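Local coordinates for NmrA family protein (Shigella flexneri 2a, PDB 3QVO) that is of unknown function but adopts a Rossmann fold and probably binds an NAD(P) cofactor, at residues A157-A160 with E164-I167; T52-Q57 with A80-A85; E182-S185 with F190-T193; G32-R37 with V195-V200. One frame throughout, in Å; residues are numbered along the deposited sequence.

How the interactions relate
All four contacts reach one mixed sheet. Interaction 2 is the most buried, an aromatic ring packed on a helix, while interaction 1 sets a less deeply buried isoleucine patch beside a tyrosine whose hydroxyl meets water. Interaction 3, the most peripheral, relies on the aliphatic part of a lysine at the surface, and interaction 4 combines an amide-guanidinium stack with isoleucine packing between segments 32-37 and 195-200. Interactions 2 and 4 touch, Ala55 CB lying 4.1 Å from Gly32 N, whereas 2 and 3 stand about 32 Å apart between centres. Interactions 1 and 4 reach neighbouring strands, 164-174 and 194-196, on opposite sides of the chain's centre; 3 and 4 adjoin in sequence.

Interaction 1 of 4, residues A157-A160 with E164-I167; sequences AIEA and EYTI
Helix-on-strand packing inside a beta-alpha-beta crossover of the Rossmann fold brings Ile158 and Glu159 against Tyr165 and Ile167. The end of helix 149-159 folds back here on the start of strand 164-174, which lies parallel to strand 119-123 in the sheet. The apolar centre is the CG2 branch of Ile158, which lies anti to its own backbone N. It meets Ile167 CD1 at 3.5 Å and also rests on the root of the tyrosine, 3.7 Å from Tyr165 CB. Ile158 and Ala157 also touch Ile109 of helix 101-114.

Tyr165 points toward the helix, with its CG held between the backbone N and the carbonyl carbon (chi1 69°). The ring passes obliquely over Ile158 and Glu159, its CE2 3.9 Å from Glu159 CA, and its hydroxyl end arrives beside Glu159 CG. Glu159 is extended beyond CG and runs past the phenol, its carboxylate plane turned 55° from the ring. Glu159 CG also covers Ile167 CD1 at 3.8 Å. The acid is anchored by a salt bridge to Arg186 and a hydrogen bond from Asn218, which should favour its charged form.

Two waters sit at the ring edge, in its plane, and tie the hydroxyl to the helix. One links Tyr165 OH to Glu159 OE2, though its distance to the hydroxyl is doubtfully short. The second donates to Glu159 O at 2.9 Å and lies 2.9 Å from Tyr165 OH.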
loop_
_atom_site.group_PDB
_atom_site.type_symbol
_atom_site.label_atom_id
_atom_site.label_comp_id
_atom_site.label_asym_id
_atom_site.label_seq_id
_atom_site.Cartn_x
_atom_site.Cartn_y
_atom_site.Cartn_z
ATOM N N ALA A 157 -6.413 -10.127 9.339
ATOM C CA ALA A 157 -7.426 -9.193 9.751
ATOM C C ALA A 157 -8.046 -8.573 8.487
ATOM O O ALA A 157 -9.259 -8.435 8.392
ATOM C CB ALA A 157 -6.852 -8.117 10.702
ATOM N N ILE A 158 -7.209 -8.216 7.516
ATOM C CA ILE A 158 -7.685 -7.649 6.268
ATOM C C ILE A 158 -8.578 -8.651 5.553
ATOM O O ILE A 158 -9.713 -8.311 5.200
ATOM C CB ILE A 158 -6.527 -7.159 5.435
ATOM C CG1 ILE A 158 -5.941 -5.901 6.084
ATOM C CG2 ILE A 158 -6.927 -6.903 3.988
ATOM C CD1 ILE A 158 -4.577 -5.546 5.585
ATOM N N GLU A 159 -8.132 -9.912 5.449
ATOM C CA GLU A 159 -8.939 -10.937 4.766
ATOM C C GLU A 159 -10.264 -11.244 5.415
ATOM O O GLU A 159 -11.161 -11.725 4.740
ATOM C CB GLU A 159 -8.154 -12.239 4.551
ATOM C CG GLU A 159 -6.983 -12.054 3.604
ATOM C CD GLU A 159 -6.181 -13.335 3.372
ATOM O OE1 GLU A 159 -6.012 -14.150 4.319
ATOM O OE2 GLU A 159 -5.686 -13.526 2.235
ATOM N N ALA A 160 -10.398 -10.936 6.708
ATOM C CA ALA A 160 -11.611 -11.212 7.450
ATOM C C ALA A 160 -12.436 -9.958 7.639
ATOM O O ALA A 160 -13.411 -9.993 8.340
ATOM C CB ALA A 160 -11.285 -11.824 8.822
ATOM N N GLU A 164 -13.346 -4.333 0.530
ATOM C CA GLU A 164 -12.931 -4.611 -0.836
ATOM C C GLU A 164 -11.414 -4.410 -0.877
ATOM O O GLU A 164 -10.940 -3.306 -1.146
ATOM C CB GLU A 164 -13.682 -3.700 -1.826
ATOM C CG GLU A 164 -15.149 -4.129 -2.084
ATOM C CD GLU A 164 -15.972 -3.132 -2.924
ATOM O OE1 GLU A 164 -15.593 -1.938 -3.032
ATOM O OE2 GLU A 164 -17.029 -3.552 -3.476
ATOM N N TYR A 165 -10.668 -5.463 -0.571
ATOM C CA TYR A 165 -9.236 -5.341 -0.344
ATOM C C TYR A 165 -8.406 -5.883 -1.477
ATOM O O TYR A 165 -8.839 -6.705 -2.235
ATOM C CB TYR A 165 -8.823 -6.041 0.973
ATOM C CG TYR A 165 -8.939 -7.551 0.939
ATOM C CD1 TYR A 165 -7.924 -8.321 0.419
ATOM C CD2 TYR A 165 -10.063 -8.195 1.425
ATOM C CE1 TYR A 165 -8.031 -9.679 0.353
ATOM C CE2 TYR A 165 -10.191 -9.556 1.380
ATOM C CZ TYR A 165 -9.157 -10.306 0.832
ATOM O OH TYR A 165 -9.205 -11.677 0.773
ATOM N N THR A 166 -7.204 -5.366 -1.598
ATOM C CA THR A 166 -6.157 -6.016 -2.338
ATOM C C THR A 166 -4.920 -5.937 -1.442
ATOM O O THR A 166 -4.520 -4.847 -1.031
ATOM C CB THR A 166 -5.868 -5.308 -3.631
ATOM O OG1 THR A 166 -7.080 -5.131 -4.405
ATOM C CG2 THR A 166 -4.786 -6.068 -4.418
ATOM N N ILE A 167 -4.340 -7.086 -1.110
ATOM C CA ILE A 167 -3.100 -7.136 -0.336
ATOM C C ILE A 167 -2.014 -7.363 -1.358
ATOM O O ILE A 167 -2.152 -8.202 -2.242
ATOM C CB ILE A 167 -3.101 -8.298 0.731
ATOM C CG1 ILE A 167 -4.104 -7.982 1.837
ATOM C CG2 ILE A 167 -1.737 -8.488 1.326
ATOM C CD1 ILE A 167 -4.657 -9.193 2.614
HETATM O O HOH W 1 -7.169 -12.896 0.230
HETATM O O HOH W 2 -11.314 -13.073 2.180
#

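Interaction 2 of 4, residues T52-Q57 with A80-A85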
loop_
_atom_site.group_PDB
_atom_site.type_symbol
_atom_site.label_atom_id
_atom_site.label_comp_id
_atom_site.label_asym_id
_atom_site.label_seq_id
_atom_site.Cartn_x
_atom_site.Cartn_y
_atom_site.Cartn_z
ATOM N N THR A 52 -4.938 12.591 -0.530
ATOM C CA THR A 52 -4.671 13.071 0.794
ATOM C C THR A 52 -3.478 12.306 1.305
ATOM O O THR A 52 -3.490 11.089 1.321
ATOM C CB THR A 52 -5.841 12.805 1.687
ATOM O OG1 THR A 52 -6.989 13.475 1.167
ATOM C CG2 THR A 52 -5.545 13.247 3.148
ATOM N N LEU A 53 -2.447 13.027 1.720
ATOM C CA LEU A 53 -1.155 12.434 2.041
ATOM C C LEU A 53 -0.951 12.557 3.540
ATOM O O LEU A 53 -0.667 13.637 4.067
ATOM C CB LEU A 53 -0.055 13.145 1.290
ATOM C CG LEU A 53 -0.259 13.291 -0.225
ATOM C CD1 LEU A 53 0.952 13.988 -0.850
ATOM C CD2 LEU A 53 -0.549 11.963 -0.950
ATOM N N PHE A 54 -1.116 11.426 4.219
ATOM C CA PHE A 54 -1.117 11.332 5.657
ATOM C C PHE A 54 0.232 10.784 6.080
ATOM O O PHE A 54 0.581 9.678 5.706
ATOM C CB PHE A 54 -2.204 10.342 6.004
ATOM C CG PHE A 54 -2.544 10.239 7.450
ATOM C CD1 PHE A 54 -3.529 11.055 8.014
ATOM C CD2 PHE A 54 -1.972 9.233 8.232
ATOM C CE1 PHE A 54 -3.897 10.890 9.348
ATOM C CE2 PHE A 54 -2.308 9.071 9.554
ATOM C CZ PHE A 54 -3.277 9.898 10.134
ATOM N N ALA A 55 0.977 11.570 6.863
ATOM C CA ALA A 55 2.256 11.152 7.345
ATOM C C ALA A 55 2.611 11.749 8.702
ATOM O O ALA A 55 2.174 12.831 9.065
ATOM C CB ALA A 55 3.328 11.528 6.335
ATOM N N ARG A 56 3.470 11.025 9.404
ATOM C CA ARG A 56 3.914 11.351 10.718
ATOM C C ARG A 56 4.736 12.608 10.676
ATOM O O ARG A 56 4.560 13.507 11.493
ATOM C CB ARG A 56 4.779 10.199 11.270
ATOM C CG ARG A 56 4.044 9.198 12.177
ATOM C CD ARG A 56 4.937 8.000 12.575
ATOM N NE ARG A 56 5.603 8.184 13.882
ATOM C CZ ARG A 56 5.353 7.454 14.987
ATOM N NH1 ARG A 56 4.428 6.464 14.986
ATOM N NH2 ARG A 56 6.029 7.704 16.119
ATOM N N GLN A 57 5.675 12.642 9.731
ATOM C CA GLN A 57 6.531 13.794 9.557
ATOM C C GLN A 57 6.351 14.276 8.122
ATOM O O GLN A 57 7.033 13.807 7.203
ATOM C CB GLN A 57 7.981 13.440 9.882
ATOM C CG GLN A 57 8.160 12.979 11.312
ATOM C CD GLN A 57 9.601 12.586 11.628
ATOM O OE1 GLN A 57 10.092 11.534 11.189
ATOM N NE2 GLN A 57 10.282 13.432 12.386
ATOM N N ALA A 80 -8.356 9.294 16.309
ATOM C CA ALA A 80 -9.060 10.529 15.986
ATOM C C ALA A 80 -8.495 11.183 14.693
ATOM O O ALA A 80 -9.247 11.588 13.828
ATOM C CB ALA A 80 -9.005 11.508 17.154
ATOM N N ALA A 81 -7.172 11.228 14.532
ATOM C CA ALA A 81 -6.607 11.909 13.399
ATOM C C ALA A 81 -6.944 11.124 12.143
ATOM O O ALA A 81 -7.251 11.697 11.092
ATOM C CB ALA A 81 -5.133 12.046 13.565
ATOM N N LEU A 82 -6.828 9.809 12.244
ATOM C CA LEU A 82 -7.068 8.921 11.139
ATOM C C LEU A 82 -8.516 8.997 10.685
ATOM O O LEU A 82 -8.761 9.180 9.519
ATOM C CB LEU A 82 -6.661 7.492 11.505
ATOM C CG LEU A 82 -6.889 6.460 10.377
ATOM C CD1 LEU A 82 -6.076 6.782 9.185
ATOM C CD2 LEU A 82 -6.637 5.057 10.868
ATOM N N LYS A 83 -9.472 8.966 11.598
ATOM C CA LYS A 83 -10.888 9.170 11.224
ATOM C C LYS A 83 -11.085 10.504 10.519
ATOM O O LYS A 83 -11.764 10.580 9.493
ATOM C CB LYS A 83 -11.842 9.036 12.408
ATOM N N GLN A 84 -10.483 11.575 11.016
ATOM C CA GLN A 84 -10.674 12.879 10.310
ATOM C C GLN A 84 -10.249 12.802 8.866
ATOM O O GLN A 84 -10.913 13.355 7.978
ATOM C CB GLN A 84 -9.865 13.989 10.929
ATOM C CG GLN A 84 -10.040 14.147 12.427
ATOM C CD GLN A 84 -11.236 14.968 12.776
ATOM O OE1 GLN A 84 -12.212 15.031 12.022
ATOM N NE2 GLN A 84 -11.174 15.613 13.923
ATOM N N ALA A 85 -9.106 12.155 8.649
ATOM C CA ALA A 85 -8.510 12.064 7.331
ATOM C C ALA A 85 -9.304 11.122 6.426
ATOM O O ALA A 85 -9.264 11.229 5.186
ATOM C CB ALA A 85 -7.061 11.560 7.450
#
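Phe54 fills the space between strand 49-55 and helix 79-86, and almost all of the close packing belongs to its ring. The CG of Phe54 lies anti to its backbone N (chi1 -171°), which directs the ring toward the helix. There the Ala85 methyl approaches the ring obliquely, Ala85 CB lying 3.6 Å from Phe54 CD1. The far end reaches the helix backbone, Phe54 CZ lying 4.0 Å from Leu82 CA. Ala81 O stands at the ring edge, near its plane, while also accepting the helical bond from Ala85 N. Leu82 CD1 sits 4.3 Å above one face of the Phe54 ring, offset toward the rim. The alanines at 81 and 85 probably help accommodate the ring; the strand and helix axes approach to 10.5 Å and run almost antiparallel, 172° apart.

The other flank of the helix faces outward. Ala80 and Gln84 are exposed, and the Gln84 side chain leads away from the strand. Lys83, modelled only to CB, points away from it too and belongs with Gln87 and Cys115 to the pocket that holds 5-mercapto-2-nitro-benzoic acid. Past the strand end, Arg56 and Gln57 are exposed as well.

Gln89 NE2 bonds both Thr52 OG1 and Ala85 O, tying strand to helix just beyond the aromatic contact. Helix 79-86 lies in the connection from strand 69-73 to strand 91-95, the Rossmann crossover. Phe54 also touches Ile72 and Leu29 of the strands flanking its own, and Leu82 reaches Ser107 and Ala111 of helix 101-114.

Interaction 3 of 4, residues E182-S185 with F190-T193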
loop_
_atom_site.group_PDB
_atom_site.type_symbol
_atom_site.label_atom_id
_atom_site.label_comp_id
_atom_site.label_asym_id
_atom_site.label_seq_id
_atom_site.Cartn_x
_atom_site.Cartn_y
_atom_site.Cartn_z
ATOM N N GLU A 182 5.306 -9.258 -12.597
ATOM C CA GLU A 182 4.322 -10.322 -12.760
ATOM C C GLU A 182 3.818 -10.664 -11.365
ATOM O O GLU A 182 4.473 -10.353 -10.378
ATOM C CB GLU A 182 4.916 -11.548 -13.468
ATOM C CG GLU A 182 6.006 -12.300 -12.697
ATOM C CD GLU A 182 6.676 -13.397 -13.530
ATOM O OE1 GLU A 182 6.214 -13.659 -14.669
ATOM O OE2 GLU A 182 7.670 -13.984 -13.046
ATOM N N LEU A 183 2.653 -11.299 -11.310
ATOM C CA LEU A 183 1.901 -11.465 -10.104
ATOM C C LEU A 183 1.654 -12.922 -9.815
ATOM O O LEU A 183 1.399 -13.703 -10.719
ATOM C CB LEU A 183 0.538 -10.807 -10.290
ATOM C CG LEU A 183 0.560 -9.341 -10.694
ATOM C CD1 LEU A 183 -0.859 -8.894 -11.028
ATOM C CD2 LEU A 183 1.171 -8.516 -9.562
ATOM N N THR A 184 1.679 -13.270 -8.538
ATOM C CA THR A 184 1.441 -14.631 -8.093
ATOM C C THR A 184 0.331 -14.546 -7.096
ATOM O O THR A 184 0.225 -13.539 -6.372
ATOM C CB THR A 184 2.686 -15.219 -7.396
ATOM O OG1 THR A 184 3.249 -14.242 -6.512
ATOM C CG2 THR A 184 3.733 -15.641 -8.413
ATOM N N SER A 185 -0.501 -15.583 -7.034
ATOM C CA SER A 185 -1.623 -15.581 -6.105
ATOM C C SER A 185 -1.219 -16.023 -4.674
ATOM O O SER A 185 -0.066 -16.454 -4.418
ATOM C CB SER A 185 -2.774 -16.420 -6.669
ATOM O OG SER A 185 -2.424 -17.785 -6.713
ATOM N N PHE A 190 6.514 -17.078 -4.577
ATOM C CA PHE A 190 7.091 -16.039 -5.404
ATOM C C PHE A 190 7.862 -16.668 -6.589
ATOM O O PHE A 190 8.725 -17.457 -6.349
ATOM C CB PHE A 190 8.096 -15.236 -4.568
ATOM C CG PHE A 190 7.477 -14.228 -3.663
ATOM C CD1 PHE A 190 6.970 -13.044 -4.172
ATOM C CD2 PHE A 190 7.422 -14.430 -2.307
ATOM C CE1 PHE A 190 6.418 -12.091 -3.341
ATOM C CE2 PHE A 190 6.844 -13.486 -1.457
ATOM C CZ PHE A 190 6.354 -12.308 -1.985
ATOM N N LYS A 191 7.553 -16.290 -7.833
ATOM C CA LYS A 191 8.339 -16.658 -9.018
ATOM C C LYS A 191 9.604 -15.833 -9.197
ATOM O O LYS A 191 10.322 -16.003 -10.202
ATOM C CB LYS A 191 7.525 -16.491 -10.308
ATOM C CG LYS A 191 6.248 -17.309 -10.346
ATOM C CD LYS A 191 5.542 -17.189 -11.704
ATOM C CE LYS A 191 4.078 -17.659 -11.593
ATOM N NZ LYS A 191 3.636 -18.459 -12.769
ATOM N N GLY A 192 9.907 -14.952 -8.253
ATOM C CA GLY A 192 11.158 -14.219 -8.366
ATOM C C GLY A 192 11.639 -13.591 -7.092
ATOM O O GLY A 192 10.943 -13.522 -6.121
ATOM N N THR A 193 12.847 -13.089 -7.145
ATOM C CA THR A 193 13.573 -12.622 -5.984
ATOM C C THR A 193 13.399 -11.143 -5.648
ATOM O O THR A 193 13.481 -10.780 -4.498
ATOM C CB THR A 193 15.057 -12.905 -6.263
ATOM O OG1 THR A 193 15.343 -14.257 -5.859
ATOM C CG2 THR A 193 15.982 -11.916 -5.567
#
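The carboxylate of Glu182 is the flat group that touches across this contact, and it does so through one oxygen: OE2 lies against the aliphatic chain of Lys191, 3.7 Å from Lys191 CB. The Phe190 ring takes little part, since its CB points away from the strand. The contact joins strand 182-184, paired antiparallel with strand 217-222 in the Rossmann-type sheet, to the loop that leads on to strand 194-196.

Thr184 supplies the apolar side. Its OG1 sits between the backbone N and the carbonyl carbon (chi1 44°), the arrangement that turns the methyl toward the lysine. Thr184 CG2 meets Lys191 CG at 3.6 Å and Lys191 CE at 3.8 Å, the two side chains sliding past each other in opposite directions. Glu182, by contrast, crosses the lysine at about a right angle.

Glu182 and Thr184 find polar partners on strand 217-222. Glu182 OE2 accepts a bond from Asn222 ND2, which probably helps position the carboxylate, and Thr184 OG1 makes a weak one with Gly220 O. Lys191 also leans on Asn222. Any pull between the opposite charges acts at a distance, with Glu182 OE1 5.8 Å from Lys191 NZ.

Interaction 4 of 4, residues G32-R37 with V195-V200; sequences GGQIAR and VSRKSV
Just after the glycine-rich turn of the Rossmann fold, Gln34 and Ile35 pack against Arg197 and Val200 of helix 197-209. Arg197, extended from CG to NE, lies across this junction. The Gln34 amide stacks on its guanidinium with the planes only 10° apart, and Gln34 OE1 sits over the centre of one face, 3.7 Å from Arg197 CZ. Placed above the plane, the oxygen makes a polar stack, while the ionic partner of the group is Asp175, in a salt bridge with NH2. That bridge probably helps hold the guanidinium flat against the amide.

Nearer the backbone the contact is apolar. The Ile35 side chain crosses that of Arg197 at about a right angle, Ile35 CG1 lying 3.8 Å from Arg197 CG. Farther on, Ile35 CD1 lies 4.3 Å from Val200 CG1. Ile35 also touches Leu173 of strand 164-174 and Tyr93 of strand 91-95, so it also packs on the sheet.

Ser196 caps helix 197-209, whose first residue is Arg197: its OG accepts from Ser199 N at 2.8 Å, with a bent N-H...O angle of 140°. Gly33 and Ala36 fit the second and third positions of a GxxGxxA/G-like motif spanning the loop and the start of the first helix, a loop that in Rossmann proteins typically receives the dinucleotide pyrophosphate and probably does so here.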
loop_
_atom_site.group_PDB
_atom_site.type_symbol
_atom_site.label_atom_id
_atom_site.label_comp_id
_atom_site.label_asym_id
_atom_site.label_seq_id
_atom_site.Cartn_x
_atom_site.Cartn_y
_atom_site.Cartn_z
ATOM N N GLY A 32 5.125 9.459 3.319
ATOM C CA GLY A 32 6.579 9.685 3.156
ATOM C C GLY A 32 7.395 8.464 2.739
ATOM O O GLY A 32 8.594 8.528 2.633
ATOM N N GLY A 33 6.736 7.341 2.517
ATOM C CA GLY A 33 7.419 6.123 2.085
ATOM C C GLY A 33 7.875 6.162 0.637
ATOM O O GLY A 33 7.319 6.884 -0.197
ATOM N N GLN A 34 8.867 5.337 0.329
ATOM C CA GLN A 34 9.524 5.374 -0.962
ATOM C C GLN A 34 8.675 4.822 -2.106
ATOM O O GLN A 34 8.799 5.297 -3.234
ATOM C CB GLN A 34 10.862 4.631 -0.906
ATOM C CG GLN A 34 11.774 4.999 0.283
ATOM C CD GLN A 34 13.105 4.282 0.236
ATOM O OE1 GLN A 34 13.724 4.152 -0.823
ATOM N NE2 GLN A 34 13.556 3.816 1.387
ATOM N N ILE A 35 7.856 3.809 -1.868
ATOM C CA ILE A 35 6.882 3.409 -2.887
ATOM C C ILE A 35 5.813 4.486 -3.023
ATOM O O ILE A 35 5.381 4.828 -4.153
ATOM C CB ILE A 35 6.204 2.052 -2.598
ATOM C CG1 ILE A 35 7.195 0.890 -2.820
ATOM C CG2 ILE A 35 5.013 1.823 -3.501
ATOM C CD1 ILE A 35 6.785 -0.402 -2.055
ATOM N N ALA A 36 5.412 5.044 -1.894
ATOM C CA ALA A 36 4.404 6.080 -1.885
ATOM C C ALA A 36 4.774 7.265 -2.822
ATOM O O ALA A 36 3.899 7.801 -3.504
ATOM C CB ALA A 36 4.132 6.565 -0.455
ATOM N N ARG A 37 6.058 7.637 -2.869
ATOM C CA ARG A 37 6.519 8.815 -3.600
ATOM C C ARG A 37 6.299 8.709 -5.095
ATOM O O ARG A 37 6.017 9.712 -5.762
ATOM C CB ARG A 37 8.005 9.109 -3.336
ATOM N N VAL A 195 11.858 -6.912 -7.008
ATOM C CA VAL A 195 10.972 -6.091 -7.822
ATOM C C VAL A 195 11.241 -4.632 -7.539
ATOM O O VAL A 195 11.562 -4.262 -6.415
ATOM C CB VAL A 195 9.489 -6.442 -7.593
ATOM C CG1 VAL A 195 9.008 -5.983 -6.228
ATOM C CG2 VAL A 195 8.649 -5.873 -8.690
ATOM N N SER A 196 11.174 -3.813 -8.577
ATOM C CA SER A 196 11.362 -2.392 -8.423
ATOM C C SER A 196 10.167 -1.766 -7.701
ATOM O O SER A 196 9.010 -2.166 -7.864
ATOM C CB SER A 196 11.552 -1.722 -9.802
ATOM O OG SER A 196 10.326 -1.654 -10.535
ATOM N N ARG A 197 10.468 -0.792 -6.871
ATOM C CA ARG A 197 9.446 0.030 -6.257
ATOM C C ARG A 197 8.565 0.680 -7.327
ATOM O O ARG A 197 7.356 0.786 -7.174
ATOM C CB ARG A 197 10.119 1.115 -5.434
ATOM C CG ARG A 197 10.780 0.603 -4.181
ATOM C CD ARG A 197 11.078 1.719 -3.193
ATOM N NE ARG A 197 11.625 1.194 -1.950
ATOM C CZ ARG A 197 12.863 0.733 -1.800
ATOM N NH1 ARG A 197 13.258 0.260 -0.626
ATOM N NH2 ARG A 197 13.701 0.709 -2.816
ATOM N N LYS A 198 9.174 1.117 -8.417
ATOM C CA LYS A 198 8.410 1.745 -9.487
ATOM C C LYS A 198 7.393 0.758 -10.041
ATOM O O LYS A 198 6.256 1.146 -10.354
ATOM C CB LYS A 198 9.360 2.248 -10.566
ATOM C CG LYS A 198 8.849 3.320 -11.465
ATOM C CD LYS A 198 10.028 4.076 -12.155
ATOM C CE LYS A 198 10.580 5.222 -11.231
ATOM N NZ LYS A 198 11.762 5.954 -11.770
ATOM N N SER A 199 7.765 -0.520 -10.090
ATOM C CA SER A 199 6.842 -1.541 -10.546
ATOM C C SER A 199 5.638 -1.610 -9.622
ATOM O O SER A 199 4.479 -1.623 -10.071
ATOM C CB SER A 199 7.502 -2.911 -10.593
ATOM O OG SER A 199 8.576 -2.973 -11.552
ATOM N N VAL A 200 5.909 -1.635 -8.328
ATOM C CA VAL A 200 4.842 -1.791 -7.369
ATOM C C VAL A 200 3.952 -0.555 -7.395
ATOM O O VAL A 200 2.740 -0.664 -7.315
ATOM C CB VAL A 200 5.381 -2.068 -5.971
ATOM C CG1 VAL A 200 4.219 -2.255 -4.978
ATOM C CG2 VAL A 200 6.268 -3.304 -5.997
#